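Local atomic coordinates of penicillin binding protein 2X (Streptococcus thermophilus, PDB entry 5U47), a protein that probably works in the divisome as a transpeptidase that cross-links peptides of adjacent glycan strands in septal peptidoglycan, and is a target of beta-lactam antibiotics. Residues G294-V299 against S529-V534; A315-A320 against M345-G350; I330-I335 against F351-N356; G358-E363 against Q405-Q410; I474-D479 against T503-T508. The protein carries 1 engineered substitution. All coordinates share one frame; numbering follows the deposited sequence.

Overall arrangement
All five contacts lie in the transpeptidase domain, and interaction 1 encloses the other four along the chain. Interactions 1 and 5 sit closest, with centres 8 Å apart, on the neighbouring strands 526-534 and 503-510 of the five-stranded antiparallel sheet. Interactions 2 and 3 alternate in sequence and share helix 347-352, with centres 10 Å apart; interaction 4, on the following helix 356-366, lies 10 Å from the centre of interaction 3. Interactions 1 and 2 are the farthest apart, 19 Å between centres. Interactions 1, 3 and 5 carry segments matching the SxxK, SxN and KSG motifs, so together the contacts surround the probable active site between helices and sheet.

Interaction 1: residues G294-V299 against S529-V534; sequences GSTMKV and SVVAMV
Thr296 turns OG1 into the crowded position between its backbone N and carbonyl carbon (chi1 52°), which sets CG2 beside the N, and Ser529 places OG in the same way (chi1 65°). The two side chains therefore meet, Thr296 CG2 lying 3.4 Å from Ser529 OG. This is the packing of the SxxK helix onto the central antiparallel sheet of a penicillin-binding transpeptidase: residues 295-298 fit that signature, in which the serine is the residue acylated by beta-lactams, and 529-534 belong to strand 526-534.

One ordered water joins the same two residues through their hydroxyls. It donates to Ser529 OG at 2.6 Å and lies 2.7 Å from Thr296 OG1, so the polar side of the interface is bridged by solvent rather than by a direct bond. Further along, the contact is van der Waals packing. Thr296 CG2 faces the strand backbone, 4.3 Å from Val531 N, and one helical turn on comes an apolar pair, Val299 CG2 meeting Val531 CG1 at 4.3 Å. These are loose contacts, and the two backbones stay apart, with 6.8 Å between Thr296 CA and Val530 CA.

Helix 416-427 fills in from beside the interface, Met419 touching Thr296, Phe423 touching Val531 and Ile426 touching Val299. On the strand, Val530 points away from the SxxK helix and packs on Phe558 and Val562 of helix 558-572. Within the SxxK turn, Lys298 NZ donates to Ser295 OG at 3.0 Å and also bonds Ser354 OG and Asn356 OD1.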
# COMPACT_ATOMS: atom_id res chain seq x y z
N GLY A 294 15.74 -4.17 -13.18
CA GLY A 294 16.90 -3.55 -13.78
C GLY A 294 17.92 -3.10 -12.73
O GLY A 294 17.91 -3.57 -11.58
N SER A 295 18.74 -2.13 -13.13
CA SER A 295 19.92 -1.71 -12.37
C SER A 295 19.84 -1.19 -10.94
O SER A 295 20.88 -1.05 -10.31
CB SER A 295 20.80 -0.80 -13.24
OG SER A 295 21.42 -1.61 -14.18
N THR A 296 18.65 -0.91 -10.41
CA THR A 296 18.54 -0.52 -9.01
C THR A 296 18.89 -1.74 -8.17
O THR A 296 19.27 -1.60 -7.01
CB THR A 296 17.12 -0.04 -8.65
OG1 THR A 296 16.17 -1.04 -9.07
CG2 THR A 296 16.82 1.28 -9.34
N MET A 297 18.77 -2.93 -8.77
CA MET A 297 19.12 -4.17 -8.07
C MET A 297 20.63 -4.22 -7.77
O MET A 297 21.04 -4.91 -6.86
CB MET A 297 18.66 -5.41 -8.85
CG MET A 297 18.93 -6.74 -8.15
SD MET A 297 18.04 -6.99 -6.59
CE MET A 297 16.37 -7.21 -7.18
N LYS A 298 21.44 -3.45 -8.50
CA LYS A 298 22.88 -3.36 -8.24
C LYS A 298 23.18 -2.80 -6.85
O LYS A 298 24.29 -2.96 -6.36
CB LYS A 298 23.59 -2.49 -9.29
CG LYS A 298 23.48 -3.03 -10.71
CD LYS A 298 24.16 -2.15 -11.74
CE LYS A 298 24.16 -2.87 -13.09
NZ LYS A 298 24.37 -2.00 -14.25
N VAL A 299 22.20 -2.14 -6.22
CA VAL A 299 22.36 -1.62 -4.86
C VAL A 299 22.48 -2.84 -3.95
O VAL A 299 23.41 -2.91 -3.13
CB VAL A 299 21.17 -0.72 -4.44
CG1 VAL A 299 21.25 -0.31 -2.97
CG2 VAL A 299 21.12 0.55 -5.29
N SER A 529 14.16 3.71 -13.99
CA SER A 529 13.89 3.92 -12.57
C SER A 529 15.02 4.56 -11.82
O SER A 529 16.14 4.66 -12.32
CB SER A 529 13.51 2.58 -11.91
OG SER A 529 14.58 1.64 -11.90
N VAL A 530 14.71 5.02 -10.62
CA VAL A 530 15.73 5.59 -9.75
C VAL A 530 15.34 5.42 -8.29
O VAL A 530 14.13 5.46 -7.94
CB VAL A 530 15.97 7.09 -10.06
CG1 VAL A 530 14.76 7.96 -9.73
CG2 VAL A 530 17.18 7.62 -9.33
N VAL A 531 16.34 5.16 -7.45
CA VAL A 531 16.14 5.17 -6.01
C VAL A 531 17.03 6.27 -5.48
O VAL A 531 18.15 6.46 -6.00
CB VAL A 531 16.48 3.84 -5.33
CG1 VAL A 531 17.94 3.42 -5.56
CG2 VAL A 531 16.16 3.93 -3.84
N ALA A 532 16.52 7.04 -4.52
CA ALA A 532 17.25 8.14 -3.91
C ALA A 532 17.02 8.14 -2.40
O ALA A 532 15.91 7.83 -1.93
CB ALA A 532 16.79 9.46 -4.52
N MET A 533 18.08 8.44 -1.66
CA MET A 533 18.06 8.48 -0.21
C MET A 533 18.77 9.74 0.25
O MET A 533 19.86 10.06 -0.21
CB MET A 533 18.75 7.24 0.39
CG MET A 533 18.14 5.92 -0.07
SD MET A 533 19.03 4.52 0.57
CE MET A 533 18.34 3.13 -0.33
N VAL A 534 18.13 10.47 1.15
CA VAL A 534 18.66 11.73 1.60
C VAL A 534 18.36 11.90 3.09
O VAL A 534 17.31 11.43 3.56
CB VAL A 534 18.05 12.89 0.77
CG1 VAL A 534 16.57 13.04 1.04
CG2 VAL A 534 18.77 14.20 1.03
O HOH W 1 14.01 -0.50 -10.56

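Interaction 2: residues A315-A320 against M345-G350; sequences ATYSNA and MSFAQG
Met345 O is approached by two groups of the opposite strand: Tyr317 N donates to it at 3.1 Å, and Thr316 CA adds a CA-H...O contact, also at 3.1 Å. The return bond, from Met345 N to Tyr317 O, is 3.0 Å long and straighter, with 162° at the hydrogen. Tyr317 and Met345 thus form the hydrogen-bonded pair, and Thr316 and Ser346 the non-hydrogen-bonded pair, of a small two-stranded antiparallel sheet (316-318 with 344-346) in the transpeptidase domain. Ser346 is also the N-cap of helix 347-352; its N donates to Gln349 OE1 at 2.9 Å, and its OG donates to Pro313 O.

Side chains gather on the Tyr317 and Met345 face. Phe347 stacks on Tyr317 in an offset manner, the planes 30° apart, with Tyr317 CD1 over one face of the Phe347 ring near its rim. Ala315 CB lies in plane at the edge of that ring, 3.7 Å from CE2. The Met345 chain bends at chi3 (-73°), carrying CE to 3.4 Å from Tyr317 OH and 3.6 Å from Asn319 ND2. Those polar ends have partners elsewhere: Tyr317 OH bonds Ser355 OG, while Asn319 bonds Arg343 N through OD1 and Asp332 OD2 through ND2.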
# COMPACT_ATOMS: atom_id res chain seq x y z
N ALA A 315 40.27 -2.25 -7.65
CA ALA A 315 40.61 -3.25 -8.66
C ALA A 315 39.93 -2.85 -9.96
O ALA A 315 38.83 -2.29 -9.95
CB ALA A 315 40.17 -4.64 -8.23
N THR A 316 40.59 -3.12 -11.08
CA THR A 316 40.03 -2.72 -12.36
C THR A 316 39.66 -3.89 -13.24
O THR A 316 40.03 -5.03 -12.97
CB THR A 316 40.99 -1.78 -13.11
OG1 THR A 316 42.22 -2.46 -13.39
CG2 THR A 316 41.26 -0.53 -12.28
N TYR A 317 38.91 -3.59 -14.29
CA TYR A 317 38.47 -4.59 -15.26
C TYR A 317 38.15 -3.88 -16.56
O TYR A 317 38.07 -2.65 -16.60
CB TYR A 317 37.23 -5.33 -14.74
CG TYR A 317 35.98 -4.47 -14.71
CD1 TYR A 317 35.70 -3.64 -13.63
CD2 TYR A 317 35.09 -4.47 -15.78
CE1 TYR A 317 34.58 -2.84 -13.62
CE2 TYR A 317 33.96 -3.68 -15.78
CZ TYR A 317 33.71 -2.86 -14.70
OH TYR A 317 32.58 -2.07 -14.70
N SER A 318 37.97 -4.65 -17.63
CA SER A 318 37.61 -4.10 -18.92
C SER A 318 36.23 -4.60 -19.34
O SER A 318 35.91 -5.77 -19.18
CB SER A 318 38.64 -4.51 -19.98
OG SER A 318 38.28 -3.96 -21.23
N ASN A 319 35.41 -3.70 -19.89
CA ASN A 319 34.08 -4.06 -20.39
C ASN A 319 34.10 -4.22 -21.91
O ASN A 319 33.05 -4.38 -22.53
CB ASN A 319 33.05 -3.00 -19.99
CG ASN A 319 33.31 -1.64 -20.62
OD1 ASN A 319 34.31 -1.44 -21.32
ND2 ASN A 319 32.40 -0.70 -20.39
N ALA A 320 35.30 -4.20 -22.50
CA ALA A 320 35.46 -4.22 -23.95
C ALA A 320 34.92 -5.45 -24.67
O ALA A 320 34.44 -5.34 -25.80
CB ALA A 320 36.93 -4.01 -24.31
N MET A 345 37.98 0.26 -15.99
CA MET A 345 37.39 0.98 -14.87
C MET A 345 37.61 0.32 -13.54
O MET A 345 37.78 -0.89 -13.43
CB MET A 345 35.87 1.04 -15.03
CG MET A 345 35.35 2.00 -16.07
SD MET A 345 33.57 1.83 -16.22
CE MET A 345 33.45 0.25 -17.06
N SER A 346 37.56 1.15 -12.51
CA SER A 346 37.56 0.73 -11.12
C SER A 346 36.18 0.07 -10.90
O SER A 346 35.26 0.35 -11.66
CB SER A 346 37.69 1.98 -10.26
OG SER A 346 37.56 1.73 -8.90
N PHE A 347 36.02 -0.80 -9.90
CA PHE A 347 34.69 -1.38 -9.64
C PHE A 347 33.72 -0.31 -9.13
O PHE A 347 32.52 -0.38 -9.40
CB PHE A 347 34.73 -2.57 -8.69
CG PHE A 347 35.20 -3.84 -9.34
CD1 PHE A 347 34.31 -4.60 -10.10
CD2 PHE A 347 36.50 -4.28 -9.21
CE1 PHE A 347 34.72 -5.78 -10.72
CE2 PHE A 347 36.93 -5.45 -9.83
CZ PHE A 347 36.03 -6.20 -10.59
N ALA A 348 34.26 0.67 -8.41
CA ALA A 348 33.44 1.78 -7.89
C ALA A 348 32.91 2.60 -9.07
O ALA A 348 31.74 3.01 -9.09
CB ALA A 348 34.26 2.66 -6.96
N GLN A 349 33.80 2.82 -10.04
CA GLN A 349 33.46 3.56 -11.25
C GLN A 349 32.43 2.79 -12.08
O GLN A 349 31.49 3.38 -12.57
CB GLN A 349 34.72 3.84 -12.10
CG GLN A 349 35.65 4.89 -11.49
CD GLN A 349 36.97 5.01 -12.24
OE1 GLN A 349 37.42 4.06 -12.88
NE2 GLN A 349 37.61 6.18 -12.14
N GLY A 350 32.62 1.48 -12.22
CA GLY A 350 31.66 0.65 -12.94
C GLY A 350 30.29 0.68 -12.27
O GLY A 350 29.25 0.59 -12.94

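Interaction 3: residues I330-I335 against F351-N356; sequences INDWSI and FSYSSN
Trp333 NE1 donates to Tyr353 O over 2.8 Å with 165° at the hydrogen, nearly along the C=O axis and with the oxygen in the indole plane. A second bond runs from Ser355 OG to Asp332 OD2; its modelled 2.4 Å is too short for the length to be trusted. The other carboxylate oxygen, OD1, accepts from Val357 N at the start of the next helix, while Ser355 OG caps that helix by taking Gly358 N. The hydroxyls of Ser334 and Tyr353 also pair, although Tyr353 OH is less surely placed.

One water binds both backbones, accepting from Trp333 N and Asn356 N and donating to Ser354 O at 2.7 Å.

Among the apolar contacts, Trp333 CZ2 lies over one face of the Tyr353 ring, 3.6 Å from CE1; the two ring systems meet obliquely. Ile330 CG2 touches Asn356 CB at 3.9 Å, the side chains crossing at about a right angle.

Ser354 has positive phi (58°) and closes the preceding helix in a Schellman motif. Its OG meets Lys505 NZ and Lys298 NZ, and Asn356 OD1 also takes Lys298 NZ, a geometry that fits the SxN motif of the penicillin-binding transpeptidase active site.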
# COMPACT_ATOMS: atom_id res chain seq x y z
N ILE A 330 26.86 -10.88 -22.05
CA ILE A 330 26.50 -9.70 -21.26
C ILE A 330 27.42 -8.54 -21.64
O ILE A 330 28.63 -8.68 -21.67
CB ILE A 330 26.58 -9.99 -19.75
CG1 ILE A 330 25.54 -11.05 -19.37
CG2 ILE A 330 26.39 -8.71 -18.93
CD1 ILE A 330 25.63 -11.58 -17.95
N ASN A 331 26.82 -7.38 -21.92
CA ASN A 331 27.56 -6.19 -22.32
C ASN A 331 27.04 -4.94 -21.62
O ASN A 331 25.92 -4.91 -21.12
CB ASN A 331 27.45 -6.02 -23.84
CG ASN A 331 28.25 -7.05 -24.60
OD1 ASN A 331 29.49 -7.02 -24.63
ND2 ASN A 331 27.55 -7.95 -25.28
N ASP A 332 27.88 -3.90 -21.59
CA ASP A 332 27.49 -2.62 -20.98
C ASP A 332 26.65 -1.78 -21.95
O ASP A 332 26.69 -1.98 -23.17
CB ASP A 332 28.71 -1.86 -20.48
CG ASP A 332 29.30 -2.48 -19.20
OD1 ASP A 332 28.70 -3.43 -18.67
OD2 ASP A 332 30.35 -1.99 -18.72
N TRP A 333 25.89 -0.85 -21.39
CA TRP A 333 24.99 0.01 -22.17
C TRP A 333 25.69 0.80 -23.28
O TRP A 333 25.18 0.89 -24.39
CB TRP A 333 24.18 0.96 -21.25
CG TRP A 333 25.00 1.93 -20.43
CD1 TRP A 333 25.43 1.75 -19.14
CD2 TRP A 333 25.46 3.23 -20.82
NE1 TRP A 333 26.14 2.85 -18.72
CE2 TRP A 333 26.17 3.77 -19.73
CE3 TRP A 333 25.34 3.99 -22.00
CZ2 TRP A 333 26.76 5.04 -19.77
CZ3 TRP A 333 25.94 5.25 -22.04
CH2 TRP A 333 26.64 5.76 -20.93
N SER A 334 26.86 1.34 -22.98
CA SER A 334 27.59 2.14 -23.95
C SER A 334 28.12 1.29 -25.13
O SER A 334 28.23 1.79 -26.25
CB SER A 334 28.74 2.87 -23.26
OG SER A 334 29.56 1.95 -22.58
N ILE A 335 28.43 0.02 -24.86
CA ILE A 335 28.88 -0.91 -25.90
C ILE A 335 27.70 -1.29 -26.80
O ILE A 335 27.84 -1.32 -28.02
CB ILE A 335 29.56 -2.17 -25.30
CG1 ILE A 335 31.04 -1.89 -24.97
CG2 ILE A 335 29.52 -3.35 -26.27
CD1 ILE A 335 31.27 -0.78 -23.96
N PHE A 351 30.28 0.81 -10.94
CA PHE A 351 29.00 0.93 -10.22
C PHE A 351 28.38 2.27 -10.57
O PHE A 351 27.20 2.33 -10.89
CB PHE A 351 29.19 0.81 -8.70
CG PHE A 351 27.90 0.99 -7.92
CD1 PHE A 351 26.96 -0.03 -7.85
CD2 PHE A 351 27.64 2.16 -7.24
CE1 PHE A 351 25.77 0.13 -7.13
CE2 PHE A 351 26.46 2.33 -6.52
CZ PHE A 351 25.53 1.31 -6.47
N SER A 352 29.19 3.32 -10.57
CA SER A 352 28.70 4.65 -10.91
C SER A 352 28.16 4.69 -12.34
O SER A 352 27.14 5.32 -12.61
CB SER A 352 29.80 5.71 -10.71
OG SER A 352 30.11 5.85 -9.33
N TYR A 353 28.86 3.97 -13.21
CA TYR A 353 28.58 3.88 -14.63
C TYR A 353 27.46 2.90 -14.97
O TYR A 353 27.02 2.83 -16.11
CB TYR A 353 29.89 3.43 -15.31
CG TYR A 353 29.95 3.50 -16.81
CD1 TYR A 353 30.14 4.72 -17.46
CD2 TYR A 353 29.91 2.34 -17.60
CE1 TYR A 353 30.23 4.80 -18.83
CE2 TYR A 353 30.01 2.40 -18.99
CZ TYR A 353 30.16 3.64 -19.60
OH TYR A 353 30.27 3.76 -20.97
N SER A 354 27.01 2.15 -13.97
CA SER A 354 26.00 1.12 -14.13
C SER A 354 26.48 0.07 -15.16
O SER A 354 25.75 -0.31 -16.07
CB SER A 354 24.65 1.71 -14.51
OG SER A 354 23.61 0.80 -14.17
N SER A 355 27.70 -0.41 -14.96
CA SER A 355 28.28 -1.45 -15.80
C SER A 355 27.76 -2.84 -15.43
O SER A 355 28.05 -3.34 -14.35
CB SER A 355 29.81 -1.44 -15.67
OG SER A 355 30.40 -2.53 -16.35
N ASN A 356 26.98 -3.45 -16.33
CA ASN A 356 26.49 -4.82 -16.15
C ASN A 356 27.65 -5.83 -16.03
O ASN A 356 27.56 -6.80 -15.28
CB ASN A 356 25.62 -5.27 -17.32
CG ASN A 356 24.26 -4.63 -17.33
OD1 ASN A 356 23.83 -3.98 -16.37
ND2 ASN A 356 23.55 -4.83 -18.41
O HOH W 2 25.67 -1.62 -18.47

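Interaction 4: residues G358-E363 against Q405-Q410; sequences GMTMLE and QSSFGQ
Thr360 OG1 meets the Phe408 ring at its edge, near the ring plane, 3.3 Å from CE1 and 3.6 Å from CD1. One face of the same ring is covered from within its own segment, Gln405 O lying 3.4 Å above the plane over the centre. The first torsion of Phe408 (chi1 49°) sets CG between the backbone N and the carbonyl carbon. Thr360 OG1 bonds the carbonyl O of Asn356, one turn earlier in its helix, so the ring edge meets a hydroxyl that is already engaged.

Ser407 carries the rest of the interface. Its CB packs on Glu363 CB at 3.8 Å, and Glu363 CG, anti to the backbone N (chi1 -170°), lies 4.0 Å from the same Ser407 CB. Ser407 OG lies 3.9 Å from Met359 C while bonding Ala404 O. The Glu363 carboxylate comes close to that of Asp368, a proximity that may raise the pKa of one of the two.

Helix 400-405, just before Phe408, ends in a Schellman motif with Gly409 at the C-prime position (phi 72°). Phe408 N and Gln410 N reach Gln405 O from opposite faces of its carbonyl plane. Gly409 pairs by backbone with Gly294, and Phe408 also touches Lys298 and Ile330. The contact thus joins helix 356-366 to a turn that borders the probable SxxK site of the transpeptidase domain.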
# COMPACT_ATOMS: atom_id res chain seq x y z
N GLY A 358 30.80 -5.23 -14.90
CA GLY A 358 31.44 -5.06 -13.60
C GLY A 358 30.63 -5.73 -12.50
O GLY A 358 31.18 -6.38 -11.62
N MET A 359 29.31 -5.59 -12.58
CA MET A 359 28.45 -6.18 -11.55
C MET A 359 28.41 -7.70 -11.70
O MET A 359 28.49 -8.43 -10.72
CB MET A 359 27.06 -5.55 -11.57
CG MET A 359 27.01 -4.07 -11.22
SD MET A 359 28.00 -3.49 -9.82
CE MET A 359 29.57 -3.08 -10.54
N THR A 360 28.33 -8.18 -12.93
CA THR A 360 28.35 -9.62 -13.17
C THR A 360 29.67 -10.22 -12.63
O THR A 360 29.66 -11.28 -12.03
CB THR A 360 28.18 -9.93 -14.65
OG1 THR A 360 26.92 -9.39 -15.08
CG2 THR A 360 28.21 -11.44 -14.89
N MET A 361 30.79 -9.52 -12.83
CA MET A 361 32.06 -9.98 -12.27
C MET A 361 32.00 -10.09 -10.74
O MET A 361 32.52 -11.05 -10.17
CB MET A 361 33.22 -9.06 -12.71
CG MET A 361 33.65 -9.28 -14.15
SD MET A 361 34.76 -7.99 -14.76
CE MET A 361 35.34 -8.71 -16.29
N LEU A 362 31.36 -9.11 -10.09
CA LEU A 362 31.22 -9.14 -8.62
C LEU A 362 30.38 -10.34 -8.19
O LEU A 362 30.69 -11.00 -7.19
CB LEU A 362 30.61 -7.84 -8.08
CG LEU A 362 31.50 -6.59 -8.13
CD1 LEU A 362 30.76 -5.36 -7.61
CD2 LEU A 362 32.79 -6.82 -7.35
N GLU A 363 29.32 -10.63 -8.96
CA GLU A 363 28.45 -11.78 -8.72
C GLU A 363 29.23 -13.10 -8.82
O GLU A 363 29.04 -13.99 -7.99
CB GLU A 363 27.27 -11.80 -9.70
CG GLU A 363 26.17 -12.82 -9.40
CD GLU A 363 26.49 -14.25 -9.80
OE1 GLU A 363 27.15 -14.48 -10.83
OE2 GLU A 363 26.04 -15.17 -9.08
N GLN A 405 22.34 -12.79 -14.27
CA GLN A 405 21.59 -11.63 -14.78
C GLN A 405 20.94 -10.85 -13.66
O GLN A 405 20.82 -9.63 -13.76
CB GLN A 405 20.52 -12.08 -15.76
CG GLN A 405 21.06 -12.59 -17.10
CD GLN A 405 19.98 -13.24 -17.96
OE1 GLN A 405 19.03 -13.86 -17.43
NE2 GLN A 405 20.14 -13.15 -19.26
N SER A 406 20.49 -11.54 -12.61
CA SER A 406 19.84 -10.89 -11.48
C SER A 406 20.74 -9.86 -10.81
O SER A 406 20.22 -8.95 -10.13
CB SER A 406 19.35 -11.92 -10.43
OG SER A 406 20.44 -12.54 -9.77
N SER A 407 22.06 -9.97 -11.02
CA SER A 407 23.03 -9.02 -10.46
C SER A 407 22.81 -7.60 -11.00
O SER A 407 23.22 -6.63 -10.36
CB SER A 407 24.47 -9.47 -10.71
OG SER A 407 24.84 -9.32 -12.07
N PHE A 408 22.19 -7.49 -12.18
CA PHE A 408 21.79 -6.20 -12.74
C PHE A 408 20.26 -6.14 -12.92
O PHE A 408 19.74 -5.35 -13.69
CB PHE A 408 22.57 -5.81 -14.01
CG PHE A 408 22.65 -6.88 -15.06
CD1 PHE A 408 23.68 -7.82 -15.03
CD2 PHE A 408 21.75 -6.92 -16.12
CE1 PHE A 408 23.78 -8.80 -16.00
CE2 PHE A 408 21.85 -7.90 -17.10
CZ PHE A 408 22.86 -8.85 -17.04
N GLY A 409 19.56 -6.97 -12.17
CA GLY A 409 18.10 -6.94 -12.15
C GLY A 409 17.34 -7.44 -13.36
O GLY A 409 16.25 -6.94 -13.63
N GLN A 410 17.89 -8.42 -14.07
CA GLN A 410 17.19 -9.07 -15.16
C GLN A 410 17.10 -10.55 -14.81
O GLN A 410 17.93 -11.06 -14.07
CB GLN A 410 17.93 -8.91 -16.49
CG GLN A 410 18.24 -7.47 -16.90
CD GLN A 410 17.05 -6.65 -17.40
OE1 GLN A 410 17.24 -5.48 -17.75
NE2 GLN A 410 15.85 -7.24 -17.47

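Interaction 5: residues I474-D479 against T503-T508; sequences ISVGTD and TVKSGT. Engineered in segment 503-508: Thr503 (natural residue Ala). With ACT (acetate ion), chain D.
Helix 474-478 crosses strand 503-508 at 73°, their axes 6.2 Å apart at closest approach; the backbones come closest at Ile474 and Thr503, CA to CA 4.6 Å, with Val476 opposite Lys505 further on. Val476 is the side chain that fills the crossing. Its CB and CG2 both lie 3.4 Å from Val504 O, so a branched apolar group sits against the strand's carbonyl. The same CB meets Val504 CG2 at 4.0 Å, and that methyl also reaches Gly477 N at 3.7 Å; at Gly477 the helix backbone comes down directly on the valine.

Val476 CG2 packs on Lys505 CD, 4.0 Å away, the two side chains crossing at about a right angle. Lys505 starts with CG anti to its backbone N (chi1 -176°), then bends at chi2 and chi4, and its NZ donates to Ser506 O at 2.8 Å and also bonds Ser354 OG. Ile474 CG1 brushes OG1 of Thr503, an engineered residue that is alanine in the natural sequence; this hydroxyl bonds Ser536 OG and Arg470 O.

On the helix's far side, Ser475 OG and Thr478 OG1 each donate to one oxygen of an acetate, probably from the crystallisation liquor, Ser475 OG reaching its O at 2.7 Å. Phe351 also touches both Val476 and Lys505. Strand 503-510 is one of the two edge strands of the five-stranded sheet, and Lys505-Ser506-Gly507 on it matches the KSG form of the K(T/S)G motif that lines the active site of penicillin-binding transpeptidases.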
# COMPACT_ATOMS: atom_id res chain seq x y z
N ILE A 474 26.68 7.92 -3.89
CA ILE A 474 26.78 9.37 -4.08
C ILE A 474 27.43 9.65 -5.45
O ILE A 474 26.99 10.55 -6.20
CB ILE A 474 27.62 10.05 -2.97
CG1 ILE A 474 26.89 9.99 -1.61
CG2 ILE A 474 27.95 11.50 -3.33
CD1 ILE A 474 27.72 10.47 -0.44
N SER A 475 28.45 8.87 -5.77
CA SER A 475 29.19 9.05 -7.03
C SER A 475 28.36 8.81 -8.27
O SER A 475 28.66 9.35 -9.33
CB SER A 475 30.47 8.19 -7.06
OG SER A 475 31.34 8.60 -6.02
N VAL A 476 27.32 7.99 -8.17
CA VAL A 476 26.43 7.80 -9.31
C VAL A 476 25.94 9.18 -9.76
O VAL A 476 25.77 9.43 -10.95
CB VAL A 476 25.22 6.92 -8.93
CG1 VAL A 476 24.20 6.90 -10.06
CG2 VAL A 476 25.67 5.51 -8.58
N GLY A 477 25.70 10.06 -8.79
CA GLY A 477 25.23 11.41 -9.05
C GLY A 477 26.33 12.46 -9.25
O GLY A 477 26.16 13.38 -10.06
N THR A 478 27.47 12.30 -8.55
CA THR A 478 28.53 13.32 -8.56
C THR A 478 29.75 13.14 -9.49
O THR A 478 30.43 14.13 -9.77
CB THR A 478 29.10 13.50 -7.13
OG1 THR A 478 29.71 12.27 -6.69
CG2 THR A 478 28.01 13.93 -6.17
N ASP A 479 30.00 11.92 -9.97
CA ASP A 479 31.16 11.65 -10.81
C ASP A 479 30.96 12.19 -12.24
O ASP A 479 30.21 11.60 -13.03
CB ASP A 479 31.44 10.14 -10.81
CG ASP A 479 32.79 9.78 -11.42
OD1 ASP A 479 33.23 10.46 -12.38
OD2 ASP A 479 33.40 8.80 -10.95
N THR A 503 22.23 9.93 -2.03
CA THR A 503 22.57 8.55 -2.38
C THR A 503 21.59 8.12 -3.47
O THR A 503 20.37 8.03 -3.24
CB THR A 503 22.46 7.70 -1.09
OG1 THR A 503 23.70 7.82 -0.38
CG2 THR A 503 22.16 6.22 -1.36
N VAL A 504 22.10 7.88 -4.68
CA VAL A 504 21.22 7.53 -5.78
C VAL A 504 21.72 6.36 -6.62
O VAL A 504 22.91 6.06 -6.64
CB VAL A 504 21.03 8.74 -6.70
CG1 VAL A 504 20.45 9.92 -5.93
CG2 VAL A 504 22.38 9.15 -7.32
N LYS A 505 20.78 5.69 -7.29
CA LYS A 505 21.11 4.66 -8.28
C LYS A 505 19.99 4.63 -9.30
O LYS A 505 18.82 4.53 -8.95
CB LYS A 505 21.29 3.27 -7.68
CG LYS A 505 21.74 2.21 -8.71
CD LYS A 505 23.13 2.50 -9.29
CE LYS A 505 23.51 1.52 -10.39
NZ LYS A 505 22.91 1.88 -11.71
N SER A 506 20.37 4.70 -10.56
CA SER A 506 19.44 4.68 -11.64
C SER A 506 19.32 3.29 -12.13
O SER A 506 20.19 2.43 -11.88
CB SER A 506 19.98 5.52 -12.82
OG SER A 506 21.25 5.02 -13.24
N GLY A 507 18.30 3.08 -12.93
CA GLY A 507 18.12 1.82 -13.56
C GLY A 507 17.42 1.89 -14.89
O GLY A 507 16.62 2.79 -15.18
N THR A 508 17.78 0.94 -15.74
CA THR A 508 17.15 0.73 -17.01
C THR A 508 16.93 -0.77 -16.94
O THR A 508 17.73 -1.48 -16.31
CB THR A 508 18.04 1.07 -18.22
OG1 THR A 508 19.23 0.28 -18.19
CG2 THR A 508 18.40 2.54 -18.22
C ACT D . 33.11 11.68 -7.50
O ACT D . 32.82 10.62 -6.92
OXT ACT D . 32.43 12.72 -7.35
CH3 ACT D . 34.31 11.70 -8.41